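Local coordinates for protein 2,3-dihydroxy-2,3-dihydrophenylpropionate dehydrogenase (Pseudomonas sp. MC1, PDB 5XTF) that probably oxidises naphthalene cis-dihydrodiol to 1,2-dihydroxynaphthalene with NAD(+), as a tetrameric short-chain dehydrogenase of aromatic hydrocarbon breakdown, at residues S27-G32 with D99-N104; L39-K44 with N65-A70; S51-N56 with E72-D77; R79-N84 with G139-L144; S153-A158 with L251-R256. One frame throughout, in Å; residues are numbered along the deposited sequence.

Interaction 1 (S27-G32 with D99-N104); sequences SITGAG and DCFIAN
Thr29 holds OG1 between its own backbone N and carbonyl carbon (chi1 79°), which turns the hydroxyl to the backbone of Asn104, while Asn104 carries CG anti to its N (chi1 165°), which swings CG toward the first strand, where ND2 approaches Thr29 O. Thr29 OG1 accepts from Asn104 N at 3.0 Å, with the N-H aimed almost straight at it (177°). It also bonds to Ala105 N, so two consecutive amides meet one hydroxyl. Asn104 ND2 adds a weak bond to Thr29 O at 3.4 Å. Thr29 CG2 meets the Phe101 ring at an oblique angle, 3.7 Å from CZ. Earlier along the two segments, strands 25-28 and 100-103 of the Rossmann-fold sheet run parallel: Ile102 N donates to Ser27 O at 2.9 Å, and Thr29 N to Ile102 O at 3.1 Å. Ile28 CG1 and Ile102 CD1 lie 4.3 Å apart on the face packed by Leu39 of helix 34-46. Asn104 binds NAD(+), and its OD1 is bonded to Thr157. Its backbone N and OD1 are firmly bonded and ND2 weakly, which should restrict rotation of the amide, and a buried threonine hydroxyl accepts from the chain as it leaves strand 100-103 at the cofactor site.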
# COMPACT_ATOMS: atom_id res chain seq x y z
N SER B 27 25.80 -14.69 3.70
CA SER B 27 26.75 -13.68 3.29
C SER B 27 26.11 -12.30 3.37
O SER B 27 25.04 -12.08 2.81
CB SER B 27 27.21 -13.96 1.87
OG SER B 27 28.17 -13.00 1.51
N ILE B 28 26.80 -11.36 4.03
CA ILE B 28 26.23 -10.08 4.47
C ILE B 28 27.07 -8.93 3.94
O ILE B 28 28.26 -8.84 4.27
CB ILE B 28 26.18 -10.03 6.01
CG1 ILE B 28 25.45 -11.27 6.56
CG2 ILE B 28 25.57 -8.72 6.52
CD1 ILE B 28 25.60 -11.50 8.06
N THR B 29 26.48 -8.03 3.13
CA THR B 29 27.15 -6.76 2.81
C THR B 29 26.81 -5.70 3.87
O THR B 29 25.91 -5.87 4.69
CB THR B 29 26.76 -6.22 1.43
OG1 THR B 29 25.47 -5.59 1.51
CG2 THR B 29 26.74 -7.31 0.36
N GLY B 30 27.53 -4.58 3.82
CA GLY B 30 27.38 -3.57 4.86
C GLY B 30 27.62 -4.08 6.27
O GLY B 30 26.92 -3.68 7.20
N ALA B 31 28.62 -4.93 6.46
CA ALA B 31 28.73 -5.74 7.67
C ALA B 31 29.64 -5.16 8.76
O ALA B 31 29.75 -5.75 9.83
CB ALA B 31 29.21 -7.14 7.31
N GLY B 32 30.31 -4.04 8.51
CA GLY B 32 31.25 -3.49 9.45
C GLY B 32 30.71 -2.46 10.40
O GLY B 32 31.46 -1.96 11.25
N ASP B 99 23.61 -20.28 1.43
CA ASP B 99 22.17 -20.42 1.64
C ASP B 99 21.40 -19.10 1.61
O ASP B 99 20.24 -19.09 1.19
CB ASP B 99 21.88 -21.12 2.97
CG ASP B 99 22.44 -22.52 3.02
OD1 ASP B 99 21.80 -23.44 2.45
OD2 ASP B 99 23.53 -22.72 3.63
N CYS B 100 22.00 -18.00 2.05
CA CYS B 100 21.27 -16.74 2.16
C CYS B 100 22.20 -15.60 1.81
O CYS B 100 23.36 -15.60 2.22
CB CYS B 100 20.69 -16.55 3.57
SG CYS B 100 19.64 -15.05 3.76
N PHE B 101 21.70 -14.65 1.03
CA PHE B 101 22.43 -13.42 0.73
C PHE B 101 21.65 -12.25 1.29
O PHE B 101 20.46 -12.08 0.96
CB PHE B 101 22.67 -13.24 -0.77
CG PHE B 101 23.35 -11.93 -1.11
CD1 PHE B 101 24.69 -11.75 -0.82
CD2 PHE B 101 22.66 -10.89 -1.70
CE1 PHE B 101 25.33 -10.56 -1.11
CE2 PHE B 101 23.31 -9.70 -1.99
CZ PHE B 101 24.64 -9.54 -1.70
N ILE B 102 22.30 -11.44 2.13
CA ILE B 102 21.69 -10.27 2.75
C ILE B 102 22.36 -9.05 2.16
O ILE B 102 23.54 -8.78 2.43
CB ILE B 102 21.84 -10.28 4.28
CG1 ILE B 102 21.18 -11.53 4.88
CG2 ILE B 102 21.26 -9.01 4.87
CD1 ILE B 102 21.20 -11.54 6.39
N ALA B 103 21.62 -8.31 1.34
CA ALA B 103 22.10 -7.08 0.75
C ALA B 103 21.67 -5.95 1.67
O ALA B 103 20.47 -5.68 1.80
CB ALA B 103 21.55 -6.91 -0.66
N ASN B 104 22.63 -5.28 2.30
CA ASN B 104 22.34 -4.37 3.39
C ASN B 104 23.14 -3.08 3.36
O ASN B 104 22.73 -2.11 4.01
CB ASN B 104 22.57 -5.07 4.75
CG ASN B 104 22.63 -4.12 5.92
OD1 ASN B 104 21.63 -3.48 6.28
ND2 ASN B 104 23.81 -4.00 6.52

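Interaction 2 (L39-K44 with N65-A70); sequences LVRSFK and NEFKDA
Phe67 is the hub where two helices of the Rossmann fold meet, its ring contacted by Val40, Arg41 and Lys44 from helix 34-46. Phe67 closes helix 57-67, and its CG, anti to the carbonyl carbon (chi1 -63°), is directed toward helix 34-46. Val40 CG1 comes obliquely to CE2 of the Phe67 ring at 3.8 Å. Arg41 CG lies in the ring plane at its edge, 3.9 Å from Phe67 CZ. Lys44 and Phe67 slide past each other in opposite directions, with Lys44 CG 3.6 Å from Phe67 CE1. One face of the same ring is met from within its own helix by Glu66 CG, offset toward the rim.

Next to the ring, Arg41 and Glu66 cross at about a right angle and form a salt bridge, Arg41 NE to Glu66 OE1 at 3.0 Å, with the guanidinium and carboxylate planes 27° apart. The extended Arg41 chain carries NE to the carboxylate, and Arg41 NH1 has a second acidic partner in Glu38 of its own helix, so the guanidinium is shared by two carboxylates. Deeper in, Val40 also packs on Leu63 and Leu71. The chain then leaves helix 57-67 at Lys68, whose phi is positive, within a type II' turn closed by Ala70 N to Phe67 O at 3.1 Å. That turn sets Ala70 beside the bent lysine chain, where Ala70 CB rests 3.6 Å from Lys44 CE.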
# COMPACT_ATOMS: atom_id res chain seq x y z
N LEU B 39 23.98 -8.21 12.36
CA LEU B 39 23.58 -9.40 11.63
C LEU B 39 24.67 -10.46 11.67
O LEU B 39 24.38 -11.66 11.85
CB LEU B 39 23.22 -9.04 10.19
CG LEU B 39 22.05 -8.06 10.06
CD1 LEU B 39 21.72 -7.79 8.59
CD2 LEU B 39 20.85 -8.62 10.80
N VAL B 40 25.93 -10.04 11.55
CA VAL B 40 27.05 -10.97 11.73
C VAL B 40 26.98 -11.62 13.09
O VAL B 40 27.00 -12.86 13.22
CB VAL B 40 28.38 -10.24 11.54
CG1 VAL B 40 29.54 -11.16 12.00
CG2 VAL B 40 28.54 -9.80 10.11
N ARG B 41 26.90 -10.81 14.14
CA ARG B 41 26.85 -11.36 15.49
C ARG B 41 25.62 -12.23 15.68
O ARG B 41 25.69 -13.28 16.33
CB ARG B 41 26.88 -10.22 16.50
CG ARG B 41 28.16 -9.42 16.43
CD ARG B 41 28.11 -8.17 17.29
NE ARG B 41 29.36 -7.41 17.20
CZ ARG B 41 29.51 -6.15 17.57
NH1 ARG B 41 28.48 -5.47 18.07
NH2 ARG B 41 30.69 -5.55 17.44
N SER B 42 24.49 -11.84 15.10
CA SER B 42 23.26 -12.60 15.33
C SER B 42 23.27 -13.93 14.58
O SER B 42 22.84 -14.96 15.12
CB SER B 42 22.05 -11.77 14.92
OG SER B 42 21.71 -10.90 15.98
N PHE B 43 23.73 -13.93 13.33
CA PHE B 43 23.71 -15.17 12.57
C PHE B 43 24.79 -16.12 13.06
O PHE B 43 24.58 -17.34 13.15
CB PHE B 43 23.86 -14.88 11.07
CG PHE B 43 22.56 -14.51 10.38
CD1 PHE B 43 22.12 -13.19 10.33
CD2 PHE B 43 21.77 -15.49 9.78
CE1 PHE B 43 20.90 -12.85 9.68
CE2 PHE B 43 20.56 -15.15 9.13
CZ PHE B 43 20.13 -13.83 9.10
N LYS B 44 25.96 -15.57 13.43
CA LYS B 44 26.98 -16.40 14.07
C LYS B 44 26.44 -17.04 15.34
O LYS B 44 26.66 -18.23 15.58
CB LYS B 44 28.22 -15.56 14.39
CG LYS B 44 29.48 -16.36 14.53
CD LYS B 44 30.06 -16.66 13.17
CE LYS B 44 31.27 -17.58 13.30
NZ LYS B 44 30.85 -18.94 13.73
N ASN B 65 38.94 -9.13 15.84
CA ASN B 65 39.04 -9.09 17.29
C ASN B 65 37.94 -9.90 17.96
O ASN B 65 38.14 -10.44 19.05
CB ASN B 65 38.96 -7.65 17.80
CG ASN B 65 40.11 -6.79 17.34
OD1 ASN B 65 41.07 -7.28 16.75
ND2 ASN B 65 40.02 -5.51 17.63
N GLU B 66 36.77 -9.99 17.33
CA GLU B 66 35.67 -10.70 17.97
C GLU B 66 35.61 -12.16 17.54
O GLU B 66 35.41 -13.04 18.37
CB GLU B 66 34.33 -10.00 17.69
CG GLU B 66 33.11 -10.66 18.38
CD GLU B 66 31.87 -9.73 18.49
OE1 GLU B 66 31.97 -8.49 18.27
OE2 GLU B 66 30.78 -10.25 18.82
N PHE B 67 35.82 -12.44 16.26
CA PHE B 67 35.56 -13.76 15.73
C PHE B 67 36.80 -14.47 15.22
O PHE B 67 36.68 -15.57 14.67
CB PHE B 67 34.53 -13.70 14.59
CG PHE B 67 33.19 -13.19 15.02
CD1 PHE B 67 32.32 -14.01 15.70
CD2 PHE B 67 32.81 -11.89 14.75
CE1 PHE B 67 31.09 -13.55 16.11
CE2 PHE B 67 31.57 -11.43 15.15
CZ PHE B 67 30.71 -12.26 15.84
N LYS B 68 37.98 -13.86 15.37
CA LYS B 68 39.24 -14.47 14.95
C LYS B 68 39.22 -14.74 13.45
O LYS B 68 39.24 -13.81 12.65
CB LYS B 68 39.51 -15.76 15.73
CG LYS B 68 39.79 -15.51 17.19
CD LYS B 68 39.58 -16.74 18.06
CE LYS B 68 39.69 -16.38 19.54
NZ LYS B 68 39.35 -17.51 20.45
N ASP B 69 39.19 -16.01 13.08
CA ASP B 69 39.20 -16.41 11.67
C ASP B 69 37.99 -17.25 11.30
O ASP B 69 37.99 -17.86 10.22
CB ASP B 69 40.49 -17.16 11.35
CG ASP B 69 41.56 -16.25 10.82
OD1 ASP B 69 41.21 -15.29 10.10
OD2 ASP B 69 42.74 -16.49 11.16
N ALA B 70 36.97 -17.31 12.17
CA ALA B 70 35.77 -18.06 11.85
C ALA B 70 35.01 -17.46 10.66
O ALA B 70 34.31 -18.19 9.94
CB ALA B 70 34.86 -18.16 13.08

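Interaction 3 (S51-N56 with E72-D77); sequences SALVRN and EIVVGD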
# COMPACT_ATOMS: atom_id res chain seq x y z
N SER B 51 29.93 -15.10 5.98
CA SER B 51 30.87 -14.25 5.27
C SER B 51 30.34 -12.83 5.23
O SER B 51 29.13 -12.59 5.35
CB SER B 51 31.15 -14.75 3.86
OG SER B 51 30.14 -14.33 2.98
N ALA B 52 31.24 -11.89 5.05
CA ALA B 52 30.92 -10.50 5.34
C ALA B 52 31.74 -9.60 4.44
O ALA B 52 32.96 -9.79 4.30
CB ALA B 52 31.20 -10.17 6.81
N LEU B 53 31.07 -8.63 3.83
CA LEU B 53 31.71 -7.60 3.02
C LEU B 53 31.74 -6.31 3.82
O LEU B 53 30.71 -5.86 4.33
CB LEU B 53 30.96 -7.39 1.71
CG LEU B 53 31.56 -6.28 0.85
CD1 LEU B 53 33.02 -6.54 0.60
CD2 LEU B 53 30.79 -6.14 -0.47
N VAL B 54 32.92 -5.73 3.93
CA VAL B 54 33.18 -4.62 4.83
C VAL B 54 33.92 -3.53 4.06
O VAL B 54 34.61 -3.81 3.08
CB VAL B 54 33.98 -5.14 6.04
CG1 VAL B 54 35.49 -5.17 5.78
CG2 VAL B 54 33.65 -4.36 7.19
N ARG B 55 33.75 -2.26 4.49
CA ARG B 55 34.27 -1.13 3.69
C ARG B 55 35.76 -0.90 3.85
O ARG B 55 36.40 -0.40 2.92
CB ARG B 55 33.59 0.20 4.03
CG ARG B 55 32.13 0.34 3.70
CD ARG B 55 31.31 0.69 4.95
NE ARG B 55 31.19 -0.42 5.91
CZ ARG B 55 30.52 -1.54 5.67
NH1 ARG B 55 29.91 -1.75 4.53
NH2 ARG B 55 30.47 -2.46 6.57
N ASN B 56 36.34 -1.18 5.01
CA ASN B 56 37.75 -0.86 5.18
C ASN B 56 38.39 -1.81 6.19
O ASN B 56 37.74 -2.70 6.75
CB ASN B 56 37.93 0.60 5.58
CG ASN B 56 37.22 0.94 6.86
OD1 ASN B 56 37.21 0.16 7.81
ND2 ASN B 56 36.61 2.12 6.90
N GLU B 72 34.65 -15.36 6.92
CA GLU B 72 35.30 -15.04 5.67
C GLU B 72 34.99 -13.58 5.41
O GLU B 72 33.82 -13.20 5.40
CB GLU B 72 34.80 -15.94 4.54
CG GLU B 72 35.65 -15.91 3.29
CD GLU B 72 37.07 -16.43 3.52
OE1 GLU B 72 37.26 -17.36 4.35
OE2 GLU B 72 38.00 -15.91 2.88
N ILE B 73 36.02 -12.76 5.24
CA ILE B 73 35.85 -11.31 5.18
C ILE B 73 36.49 -10.80 3.90
O ILE B 73 37.61 -11.19 3.55
CB ILE B 73 36.46 -10.61 6.41
CG1 ILE B 73 35.81 -11.14 7.69
CG2 ILE B 73 36.32 -9.09 6.30
CD1 ILE B 73 36.46 -10.64 8.98
N VAL B 74 35.76 -9.96 3.18
CA VAL B 74 36.26 -9.24 2.02
C VAL B 74 36.13 -7.76 2.34
O VAL B 74 35.07 -7.32 2.81
CB VAL B 74 35.48 -9.59 0.74
CG1 VAL B 74 35.89 -8.68 -0.39
CG2 VAL B 74 35.68 -11.05 0.36
N VAL B 75 37.20 -7.00 2.11
CA VAL B 75 37.22 -5.55 2.29
C VAL B 75 37.10 -4.91 0.92
O VAL B 75 37.90 -5.23 0.03
CB VAL B 75 38.50 -5.08 2.99
CG1 VAL B 75 38.53 -3.56 3.02
CG2 VAL B 75 38.65 -5.69 4.40
N GLY B 76 36.15 -4.00 0.75
CA GLY B 76 36.03 -3.31 -0.52
C GLY B 76 34.67 -2.64 -0.67
O GLY B 76 33.89 -2.54 0.27
N ASP B 77 34.42 -2.19 -1.90
CA ASP B 77 33.30 -1.31 -2.22
C ASP B 77 32.20 -2.11 -2.91
O ASP B 77 32.45 -2.76 -3.93
CB ASP B 77 33.79 -0.17 -3.11
CG ASP B 77 32.75 0.91 -3.30
OD1 ASP B 77 31.54 0.60 -3.36
OD2 ASP B 77 33.16 2.07 -3.39
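Strands 49-54 and 72-75 are the two strands of a right-handed beta-alpha-beta crossover of the Rossmann fold, joined through helix 57-67. Their segment axes approach to 4.7 Å and diverge by 17°. In this parallel pairing Ala52 and Val54 supply both N and O: Ala52 N donates to Glu72 O, Val74 N to Ala52 O, Val54 N to Val74 O, and finally Gly76 N to Val54 O at 2.8 Å, just past the strand end.

On one face, Val54 and Val75 lie side by side and point the same way. Val54 CG1 sits between its backbone N and carbonyl carbon (chi1 85°), which brings it within 3.5 Å of Val75 CG2, tighter than usual for two carbons; Ile73 CG2 flanks it at 4.0 Å. The second branch, Val75 CG1, rests 3.5 Å from Asn56 CA. On the other face Leu53 crosses Val74 obliquely, with Leu53 CD1 3.7 Å from Val74 CG1.

The extended backbone at Gly76, with phi 163°, leads to Asp77, an NAD(+)-binding residue, while Asn56 is the N-cap of helix 57-67 and bonds through OD1 to Gln59 N. Helix 57-67 packs on the Val54 and Val75 face and helix 81-95 on the Leu53 and Val74 face, where Ser51 bonds to Thr91; strand 25-28 pairs with the far edge of strand 49-54.

Interaction 4 (R79-N84 with G139-L144); sequences RDHATN and GISAAL
The first turn of helix 81-95 meets the second half of helix 118-150 closest at Asn84 and Gly139, whose CA atoms are 5.5 Å apart. The Asn84 side chain lies over this glycine, with Asn84 CB 4.2 Å from Gly139 CA. The same Asn84 CB is also 4.2 Å from Ala142 CB, one turn further along the partner helix. These are plain van der Waals contacts between small groups, and the two segments together bury 185 Å².

Further out, the link is polar and runs through water. His81 has CG anti to its backbone N (chi1 -175°), and the imidazole reaches toward Ser141. A water in the plane of the ring lies 2.9 Å from His81 NE2 and donates to Ser141 OG at 3.0 Å, while His81 CE1 is 4.1 Å from that hydroxyl. The other ring nitrogen, ND1, is hydrogen-bonded to Ser138, so both nitrogens tie the imidazole to helix 118-150.

The start of the helix is held by Asp80, its N-cap. Asp80 OD1 accepts Thr83 OG1 at 2.9 Å through its anti lone pair, and Thr83 N from above the carboxylate plane, 41° out of it.

Trp118 of a second subunit stacks on the His81 ring and packs on Ser141, which places the water-bridged edge of the contact at a subunit interface. Inward, Ala142 and Ala143 rest on Ile88 of helix 81-95, and Ile140 faces Leu186 of helix 170-190.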
# COMPACT_ATOMS: atom_id res chain seq x y z
N ARG B 79 29.78 -1.12 -4.63
CA ARG B 79 29.49 -0.61 -5.97
C ARG B 79 30.35 -1.23 -7.05
O ARG B 79 30.13 -0.93 -8.22
CB ARG B 79 29.67 0.90 -6.03
CG ARG B 79 28.63 1.65 -5.26
CD ARG B 79 28.98 3.10 -5.25
NE ARG B 79 30.15 3.37 -4.43
CZ ARG B 79 30.66 4.59 -4.26
NH1 ARG B 79 30.10 5.64 -4.86
NH2 ARG B 79 31.74 4.76 -3.50
N ASP B 80 31.30 -2.07 -6.71
CA ASP B 80 32.18 -2.71 -7.68
C ASP B 80 31.76 -4.17 -7.81
O ASP B 80 31.82 -4.93 -6.84
CB ASP B 80 33.63 -2.56 -7.23
CG ASP B 80 34.61 -3.29 -8.12
OD1 ASP B 80 35.17 -4.32 -7.65
OD2 ASP B 80 34.85 -2.84 -9.27
N HIS B 81 31.33 -4.56 -9.02
CA HIS B 81 30.74 -5.89 -9.21
C HIS B 81 31.72 -7.00 -8.86
O HIS B 81 31.36 -7.97 -8.18
CB HIS B 81 30.24 -6.04 -10.65
CG HIS B 81 29.52 -7.33 -10.90
ND1 HIS B 81 28.40 -7.70 -10.18
CD2 HIS B 81 29.77 -8.34 -11.76
CE1 HIS B 81 28.00 -8.89 -10.59
NE2 HIS B 81 28.81 -9.30 -11.55
N ALA B 82 32.98 -6.86 -9.30
CA ALA B 82 33.99 -7.88 -9.01
C ALA B 82 34.14 -8.12 -7.52
O ALA B 82 34.40 -9.26 -7.10
CB ALA B 82 35.33 -7.47 -9.63
N THR B 83 33.99 -7.08 -6.70
CA THR B 83 34.04 -7.29 -5.25
C THR B 83 32.91 -8.20 -4.77
O THR B 83 33.12 -9.07 -3.92
CB THR B 83 33.99 -5.93 -4.53
OG1 THR B 83 35.17 -5.18 -4.83
CG2 THR B 83 33.85 -6.13 -3.02
N ASN B 84 31.70 -8.01 -5.32
CA ASN B 84 30.58 -8.88 -4.97
C ASN B 84 30.85 -10.31 -5.41
O ASN B 84 30.54 -11.26 -4.68
CB ASN B 84 29.28 -8.38 -5.63
CG ASN B 84 28.81 -7.06 -5.07
OD1 ASN B 84 28.80 -6.04 -5.76
ND2 ASN B 84 28.39 -7.07 -3.83
N GLY B 139 24.99 -7.60 -6.14
CA GLY B 139 25.12 -8.71 -5.20
C GLY B 139 24.23 -9.90 -5.54
O GLY B 139 24.67 -11.05 -5.48
N ILE B 140 22.97 -9.64 -5.91
CA ILE B 140 22.05 -10.74 -6.20
C ILE B 140 22.45 -11.46 -7.48
O ILE B 140 22.43 -12.70 -7.55
CB ILE B 140 20.60 -10.22 -6.25
CG1 ILE B 140 20.14 -9.85 -4.83
CG2 ILE B 140 19.69 -11.24 -6.91
CD1 ILE B 140 19.00 -8.91 -4.79
N SER B 141 22.83 -10.70 -8.52
CA SER B 141 23.39 -11.30 -9.73
C SER B 141 24.57 -12.22 -9.41
O SER B 141 24.66 -13.34 -9.92
CB SER B 141 23.81 -10.19 -10.68
OG SER B 141 24.48 -10.70 -11.81
N ALA B 142 25.47 -11.77 -8.54
CA ALA B 142 26.63 -12.59 -8.20
C ALA B 142 26.25 -13.80 -7.34
O ALA B 142 26.93 -14.83 -7.40
CB ALA B 142 27.67 -11.74 -7.49
N ALA B 143 25.19 -13.70 -6.54
CA ALA B 143 24.85 -14.79 -5.62
C ALA B 143 23.93 -15.83 -6.24
O ALA B 143 23.90 -16.97 -5.76
CB ALA B 143 24.22 -14.24 -4.34
N LEU B 144 23.22 -15.48 -7.32
CA LEU B 144 22.14 -16.28 -7.89
C LEU B 144 22.55 -17.73 -8.17
O LEU B 144 21.93 -18.65 -7.61
CB LEU B 144 21.60 -15.63 -9.16
CG LEU B 144 20.19 -16.04 -9.56
CD1 LEU B 144 19.20 -15.68 -8.49
CD2 LEU B 144 19.78 -15.36 -10.84
O HOH W 1 27.27 -11.73 -12.04

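Interaction 5 (S153-A158 with L251-R256); sequences SVVMTA and LLLASR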
# COMPACT_ATOMS: atom_id res chain seq x y z
N SER B 153 17.71 -18.08 -0.11
CA SER B 153 16.91 -16.86 -0.07
C SER B 153 17.78 -15.61 -0.17
O SER B 153 19.01 -15.66 -0.09
CB SER B 153 16.04 -16.81 1.21
OG SER B 153 16.83 -16.63 2.37
N VAL B 154 17.10 -14.48 -0.39
CA VAL B 154 17.68 -13.15 -0.35
C VAL B 154 16.92 -12.33 0.67
O VAL B 154 15.70 -12.42 0.77
CB VAL B 154 17.63 -12.47 -1.74
CG1 VAL B 154 18.19 -11.08 -1.66
CG2 VAL B 154 18.38 -13.29 -2.73
N VAL B 155 17.64 -11.52 1.44
CA VAL B 155 17.03 -10.50 2.29
C VAL B 155 17.71 -9.18 1.98
O VAL B 155 18.94 -9.09 2.02
CB VAL B 155 17.16 -10.80 3.80
CG1 VAL B 155 16.29 -9.82 4.59
CG2 VAL B 155 16.78 -12.24 4.09
N MET B 156 16.91 -8.18 1.64
CA MET B 156 17.40 -6.83 1.41
C MET B 156 17.01 -5.94 2.58
O MET B 156 15.95 -6.11 3.19
CB MET B 156 16.84 -6.24 0.12
CG MET B 156 17.41 -6.87 -1.15
SD MET B 156 16.50 -6.35 -2.63
CE MET B 156 15.30 -7.66 -2.80
N THR B 157 17.87 -4.99 2.89
CA THR B 157 17.52 -3.94 3.82
C THR B 157 16.82 -2.83 3.04
O THR B 157 17.41 -2.20 2.15
CB THR B 157 18.78 -3.42 4.53
OG1 THR B 157 19.33 -4.45 5.36
CG2 THR B 157 18.45 -2.21 5.38
N ALA B 158 15.54 -2.63 3.33
CA ALA B 158 14.79 -1.49 2.83
C ALA B 158 14.93 -0.37 3.86
O ALA B 158 16.04 -0.10 4.30
CB ALA B 158 13.32 -1.86 2.58
N LEU B 251 16.59 -12.87 10.73
CA LEU B 251 16.76 -14.28 11.07
C LEU B 251 15.55 -15.10 10.65
O LEU B 251 15.70 -16.19 10.08
CB LEU B 251 16.98 -14.43 12.57
CG LEU B 251 18.33 -13.98 13.12
CD1 LEU B 251 18.23 -13.97 14.64
CD2 LEU B 251 19.42 -14.93 12.65
N LEU B 252 14.34 -14.60 10.94
CA LEU B 252 13.12 -15.25 10.47
C LEU B 252 13.12 -15.42 8.96
O LEU B 252 12.82 -16.50 8.43
CB LEU B 252 11.90 -14.43 10.92
CG LEU B 252 10.44 -14.91 10.90
CD1 LEU B 252 9.54 -13.68 11.00
CD2 LEU B 252 10.03 -15.73 9.70
N LEU B 253 13.43 -14.34 8.23
CA LEU B 253 13.34 -14.37 6.76
C LEU B 253 14.39 -15.27 6.12
O LEU B 253 14.17 -15.79 5.02
CB LEU B 253 13.44 -12.95 6.19
CG LEU B 253 12.31 -11.96 6.48
CD1 LEU B 253 12.68 -10.56 5.95
CD2 LEU B 253 10.99 -12.41 5.89
N ALA B 254 15.54 -15.46 6.76
CA ALA B 254 16.56 -16.36 6.22
C ALA B 254 16.36 -17.82 6.63
O ALA B 254 16.85 -18.71 5.94
CB ALA B 254 17.96 -15.90 6.65
N SER B 255 15.68 -18.08 7.74
CA SER B 255 15.54 -19.44 8.23
C SER B 255 14.76 -20.30 7.24
O SER B 255 13.64 -19.95 6.83
CB SER B 255 14.85 -19.42 9.59
OG SER B 255 14.06 -20.58 9.76
N ARG B 256 15.35 -21.43 6.84
CA ARG B 256 14.63 -22.34 5.96
C ARG B 256 13.48 -23.01 6.68
O ARG B 256 12.57 -23.51 6.02
CB ARG B 256 15.54 -23.42 5.42
CG ARG B 256 16.55 -22.94 4.44
CD ARG B 256 17.51 -24.08 4.16
NE ARG B 256 18.56 -23.67 3.25
CZ ARG B 256 18.42 -23.66 1.93
NH1 ARG B 256 17.27 -24.06 1.41
NH2 ARG B 256 19.40 -23.26 1.15
O HOH W 2 14.37 -13.92 2.39
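Val155 and Leu253 set their side chains across each other at about a right angle, and this crossing carries the apolar part of the contact between strand 153-157 and the end of helix 248-254. Both branches of the valine take part. Val155 CG1, anti to the backbone N (chi1 -170°), is 3.9 Å from Leu253 CD1, and Val155 CG2 lies 4.0 Å from Leu253 CB, so the valine spans the leucine from its root to one terminal methyl.

Ser153, two residues earlier on the same side of the strand, faces the helix end with OG placed between its backbone N and carbonyl carbon (chi1 69°). Ser153 OG stands 3.9 Å from Ala254 CA and 3.8 Å from Leu253 O, which is contact distance and not bonding distance.

A water makes the polar connection instead: it donates to Val154 O at 2.6 Å and to Leu253 O at 3.2 Å, joining a strand carbonyl to one near the helix C-terminus. Leu253 O also accepts from Arg195 NH1, which adds a charged partner at that helix end.

Around the contact, strand 153-157 is flanked in the sheet by strands 100-103 and 195-201. Cys100 packs on Ser153, Val155 and Ala254, Leu253 leans on Val199, and the reverse face of the strand, at Val154, meets helix 118-150.

How the interactions relate
All five contacts belong to one Rossmann-type domain built on a parallel sheet with strand order 3-2-1-4-5-6-7. Interactions 1 and 3 pair its strands directly, their centres about 10 Å apart, and meet through the neighbouring strands 25-28 and 49-54. Interaction 5 has its centre about 10 Å from that of interaction 1 on the other side, through strand 153-157. Interactions 2 and 4, about 22 Å apart between centres, join helices on opposite faces of the sheet. Along the chain, interactions 2 and 3 are nested within interaction 1 and alternate with each other, interaction 4 crosses interaction 1, and interaction 5 comes last. NAD(+)-binding Asn104 and Asp77 lie just beyond the C-terminal ends of strands 100-103 and 72-75, where Rossmann folds bind the cofactor.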